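Local coordinates for FixG-related protein (Vibrio parahaemolyticus, PDB 2R39) that is of unknown function but forms the Ig-like C-terminal domain of a FixG-related membrane protein that probably binds 4Fe-4S clusters and takes part in electron transport, at residues Gly12-Asp18 and Asn33-Val39. Sequence-based numbering, arbitrary orientation.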
ATOM      1  N   GLY A  12       7.495   8.718  -6.945  1.00 44.21           N
ATOM      2  CA  GLY A  12       6.165   8.408  -7.469  1.00 45.32           C
ATOM      3  C   GLY A  12       5.675   7.111  -6.860  1.00 46.07           C
ATOM      4  O   GLY A  12       6.472   6.261  -6.475  1.00 45.42           O
HETATM    5  N   MSE A  13       4.362   6.972  -6.745  1.00 46.09           N
HETATM    6  CA  MSE A  13       3.780   5.699  -6.394  1.00 48.47           C
HETATM    7  C   MSE A  13       2.435   5.566  -7.064  1.00 46.73           C
HETATM    8  O   MSE A  13       1.667   6.509  -7.104  1.00 46.05           O
HETATM    9  CB  MSE A  13       3.613   5.534  -4.876  1.00 47.21           C
HETATM   10  CG  MSE A  13       2.950   4.203  -4.505  1.00 50.14           C
HETATM   11 SE   MSE A  13       2.831   3.854  -2.602  1.00 57.66          SE
HETATM   12  CE  MSE A  13       1.641   5.345  -2.115  1.00 47.78           C
ATOM     13  N   SER A  14       2.170   4.382  -7.580  1.00 46.52           N
ATOM     14  CA  SER A  14       0.839   4.039  -8.031  1.00 46.88           C
ATOM     15  C   SER A  14       0.464   2.709  -7.409  1.00 46.31           C
ATOM     16  O   SER A  14       1.312   1.998  -6.858  1.00 46.27           O
ATOM     17  CB  SER A  14       0.735   4.033  -9.569  1.00 46.77           C
ATOM     18  OG  SER A  14       1.622   3.101 -10.140  1.00 47.86           O
ATOM     19  N   VAL A  15      -0.825   2.418  -7.437  1.00 46.01           N
ATOM     20  CA  VAL A  15      -1.378   1.252  -6.766  1.00 45.46           C
ATOM     21  C   VAL A  15      -2.325   0.566  -7.724  1.00 45.78           C
ATOM     22  O   VAL A  15      -3.140   1.230  -8.356  1.00 44.54           O
ATOM     23  CB  VAL A  15      -2.167   1.657  -5.500  1.00 46.30           C
ATOM     24  CG1 VAL A  15      -2.949   0.453  -4.922  1.00 46.48           C
ATOM     25  CG2 VAL A  15      -1.218   2.240  -4.449  1.00 43.42           C
ATOM     26  N   ILE A  16      -2.191  -0.752  -7.834  1.00 46.03           N
ATOM     27  CA  ILE A  16      -3.209  -1.586  -8.466  1.00 46.80           C
ATOM     28  C   ILE A  16      -3.763  -2.544  -7.424  1.00 47.04           C
ATOM     29  O   ILE A  16      -3.013  -3.356  -6.857  1.00 46.73           O
ATOM     30  CB  ILE A  16      -2.638  -2.409  -9.654  1.00 46.94           C
ATOM     31  CG1 ILE A  16      -2.052  -1.478 -10.727  1.00 46.33           C
ATOM     32  CG2 ILE A  16      -3.721  -3.329 -10.233  1.00 47.24           C
ATOM     33  CD1 ILE A  16      -1.374  -2.196 -11.885  1.00 47.11           C
ATOM     34  N   ARG A  17      -5.063  -2.436  -7.152  1.00 46.97           N
ATOM     35  CA  ARG A  17      -5.756  -3.454  -6.391  1.00 48.00           C
ATOM     36  C   ARG A  17      -6.222  -4.485  -7.409  1.00 49.15           C
ATOM     37  O   ARG A  17      -6.830  -4.128  -8.402  1.00 48.31           O
ATOM     38  CB  ARG A  17      -6.942  -2.875  -5.620  1.00 48.16           C
ATOM     39  CG  ARG A  17      -7.742  -3.923  -4.849  1.00 47.59           C
ATOM     40  CD  ARG A  17      -8.975  -3.311  -4.171  1.00 48.88           C
ATOM     41  NE  ARG A  17      -9.688  -4.343  -3.425  1.00 49.35           N
ATOM     42  CZ  ARG A  17     -10.563  -5.181  -3.980  1.00 50.71           C
ATOM     43  NH1 ARG A  17     -10.843  -5.078  -5.275  1.00 50.51           N
ATOM     44  NH2 ARG A  17     -11.172  -6.104  -3.244  1.00 48.59           N
ATOM     45  N   ASP A  18      -5.917  -5.754  -7.166  1.00 51.16           N
ATOM     46  CA  ASP A  18      -6.219  -6.814  -8.134  1.00 53.89           C
ATOM     47  C   ASP A  18      -7.709  -7.005  -8.366  1.00 55.19           C
ATOM     48  O   ASP A  18      -8.499  -7.004  -7.427  1.00 55.08           O
ATOM     49  CB  ASP A  18      -5.577  -8.117  -7.681  1.00 54.13           C
ATOM     50  CG  ASP A  18      -4.088  -7.992  -7.551  1.00 54.71           C
ATOM     51  OD1 ASP A  18      -3.440  -7.678  -8.567  1.00 58.14           O
ATOM     52  OD2 ASP A  18      -3.562  -8.182  -6.446  1.00 55.43           O
ATOM     53  N   ASN A  33      -7.102  -8.737   1.083  1.00 45.30           N
ATOM     54  CA  ASN A  33      -7.129  -8.116  -0.251  1.00 45.20           C
ATOM     55  C   ASN A  33      -5.703  -8.004  -0.732  1.00 44.81           C
ATOM     56  O   ASN A  33      -4.829  -7.667   0.062  1.00 44.93           O
ATOM     57  CB  ASN A  33      -7.697  -6.682  -0.215  1.00 45.10           C
ATOM     58  CG  ASN A  33      -9.215  -6.620  -0.302  1.00 45.25           C
ATOM     59  OD1 ASN A  33      -9.779  -5.569  -0.619  1.00 43.15           O
ATOM     60  ND2 ASN A  33      -9.880  -7.714   0.014  1.00 46.60           N
ATOM     61  N   THR A  34      -5.465  -8.244  -2.018  1.00 44.69           N
ATOM     62  CA  THR A  34      -4.118  -8.111  -2.590  1.00 45.32           C
ATOM     63  C   THR A  34      -3.957  -6.865  -3.468  1.00 45.25           C
ATOM     64  O   THR A  34      -4.907  -6.414  -4.130  1.00 44.69           O
ATOM     65  CB  THR A  34      -3.693  -9.345  -3.407  1.00 45.82           C
ATOM     66  OG1 THR A  34      -4.628  -9.559  -4.472  1.00 46.36           O
ATOM     67  CG2 THR A  34      -3.609 -10.592  -2.525  1.00 46.53           C
ATOM     68  N   TYR A  35      -2.733  -6.338  -3.463  1.00 44.93           N
ATOM     69  CA  TYR A  35      -2.361  -5.093  -4.126  1.00 44.62           C
ATOM     70  C   TYR A  35      -0.967  -5.206  -4.729  1.00 44.68           C
ATOM     71  O   TYR A  35      -0.148  -6.009  -4.269  1.00 44.25           O
ATOM     72  CB  TYR A  35      -2.329  -3.934  -3.117  1.00 44.27           C
ATOM     73  CG  TYR A  35      -3.592  -3.777  -2.301  1.00 44.36           C
ATOM     74  CD1 TYR A  35      -4.618  -2.940  -2.725  1.00 41.97           C
ATOM     75  CD2 TYR A  35      -3.762  -4.479  -1.101  1.00 45.32           C
ATOM     76  CE1 TYR A  35      -5.797  -2.796  -1.963  1.00 45.32           C
ATOM     77  CE2 TYR A  35      -4.929  -4.349  -0.347  1.00 44.55           C
ATOM     78  CZ  TYR A  35      -5.938  -3.509  -0.782  1.00 44.67           C
ATOM     79  OH  TYR A  35      -7.080  -3.372  -0.026  1.00 45.06           O
ATOM     80  N   THR A  36      -0.692  -4.379  -5.734  1.00 44.31           N
ATOM     81  CA  THR A  36       0.686  -4.135  -6.161  1.00 44.37           C
ATOM     82  C   THR A  36       0.983  -2.640  -6.127  1.00 44.85           C
ATOM     83  O   THR A  36       0.288  -1.837  -6.764  1.00 44.47           O
ATOM     84  CB  THR A  36       0.956  -4.716  -7.557  1.00 44.36           C
ATOM     85  OG1 THR A  36       0.624  -6.108  -7.548  1.00 42.62           O
ATOM     86  CG2 THR A  36       2.429  -4.557  -7.937  1.00 45.07           C
ATOM     87  N   LEU A  37       1.994  -2.269  -5.348  1.00 45.44           N
ATOM     88  CA  LEU A  37       2.483  -0.894  -5.335  1.00 46.47           C
ATOM     89  C   LEU A  37       3.600  -0.729  -6.368  1.00 46.46           C
ATOM     90  O   LEU A  37       4.488  -1.559  -6.444  1.00 46.95           O
ATOM     91  CB  LEU A  37       2.997  -0.502  -3.941  1.00 46.00           C
ATOM     92  CG  LEU A  37       2.138  -0.746  -2.693  1.00 47.54           C
ATOM     93  CD1 LEU A  37       2.767  -0.076  -1.450  1.00 46.73           C
ATOM     94  CD2 LEU A  37       0.725  -0.285  -2.861  1.00 45.42           C
ATOM     95  N   LYS A  38       3.538   0.334  -7.164  1.00 46.41           N
ATOM     96  CA  LYS A  38       4.640   0.713  -8.051  1.00 46.46           C
ATOM     97  C   LYS A  38       5.273   1.989  -7.513  1.00 45.83           C
ATOM     98  O   LYS A  38       4.594   2.998  -7.342  1.00 46.57           O
ATOM     99  CB  LYS A  38       4.130   0.938  -9.476  1.00 46.50           C
ATOM    100  CG  LYS A  38       5.200   1.406 -10.472  1.00 47.49           C
ATOM    101  CD  LYS A  38       4.626   1.618 -11.882  1.00 47.56           C
ATOM    102  CE  LYS A  38       4.267   0.294 -12.554  1.00 50.43           C
ATOM    103  NZ  LYS A  38       3.760   0.438 -13.968  1.00 49.70           N
ATOM    104  N   VAL A  39       6.568   1.936  -7.231  1.00 45.34           N
ATOM    105  CA  VAL A  39       7.261   3.057  -6.619  1.00 44.47           C
ATOM    106  C   VAL A  39       8.428   3.488  -7.500  1.00 44.55           C
ATOM    107  O   VAL A  39       9.184   2.658  -7.987  1.00 43.99           O
ATOM    108  CB  VAL A  39       7.777   2.689  -5.196  1.00 44.45           C
ATOM    109  CG1 VAL A  39       8.722   3.752  -4.661  1.00 44.77           C
ATOM    110  CG2 VAL A  39       6.614   2.457  -4.223  1.00 43.08           C
TER
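Neighbouring antiparallel strands alternate between hydrogen-bonded and non-hydrogen-bonded pairs, and G12-D18 against N33-V39 follows that rule closely. The strand axes approach to 4.6 Å at 163°. S14 pairs with K38 through S14 N to K38 O and K38 N to S14 O, both 2.8 Å; I16 and T36 repeat this with I16 N to T36 O at 2.9 Å and T36 N to I16 O at 2.8 Å. Between and beyond them lie the non-hydrogen-bonded pairs M13-V39, V15-L37 and R17-Y35, where CA-H...O contacts, such as M13 CA to K38 O at 3.0 Å, accompany the regular hydrogen bonds. Past the last bridge, where D18 has left the strand, a single longer hydrogen bond runs from D18 N to T34 O at 3.3 Å. Within this immunoglobulin-like beta sandwich, 11-17 is an edge strand of one sheet, and 31-41 bonds on its other flank to strand 74-83. Two-residue periodicity therefore sorts the side chains: M13, V15, L37, V39 and Y35 face the second sheet, meeting L51, F97 and L99, with V15 CG2 3.6 Å from L37 CD2. R17 shares that face; its NE and NH2 both donate to N33 OD1 (3.1 and 3.0 Å), an oxygen that also accepts from I115 N, while Y35 OH bonds R113 O across the sandwich. S14, I16, T36 and K38 occupy the outer face. Just past the end of strand 11-17, T34 OG1 donates to D18 OD2 at 2.6 Å.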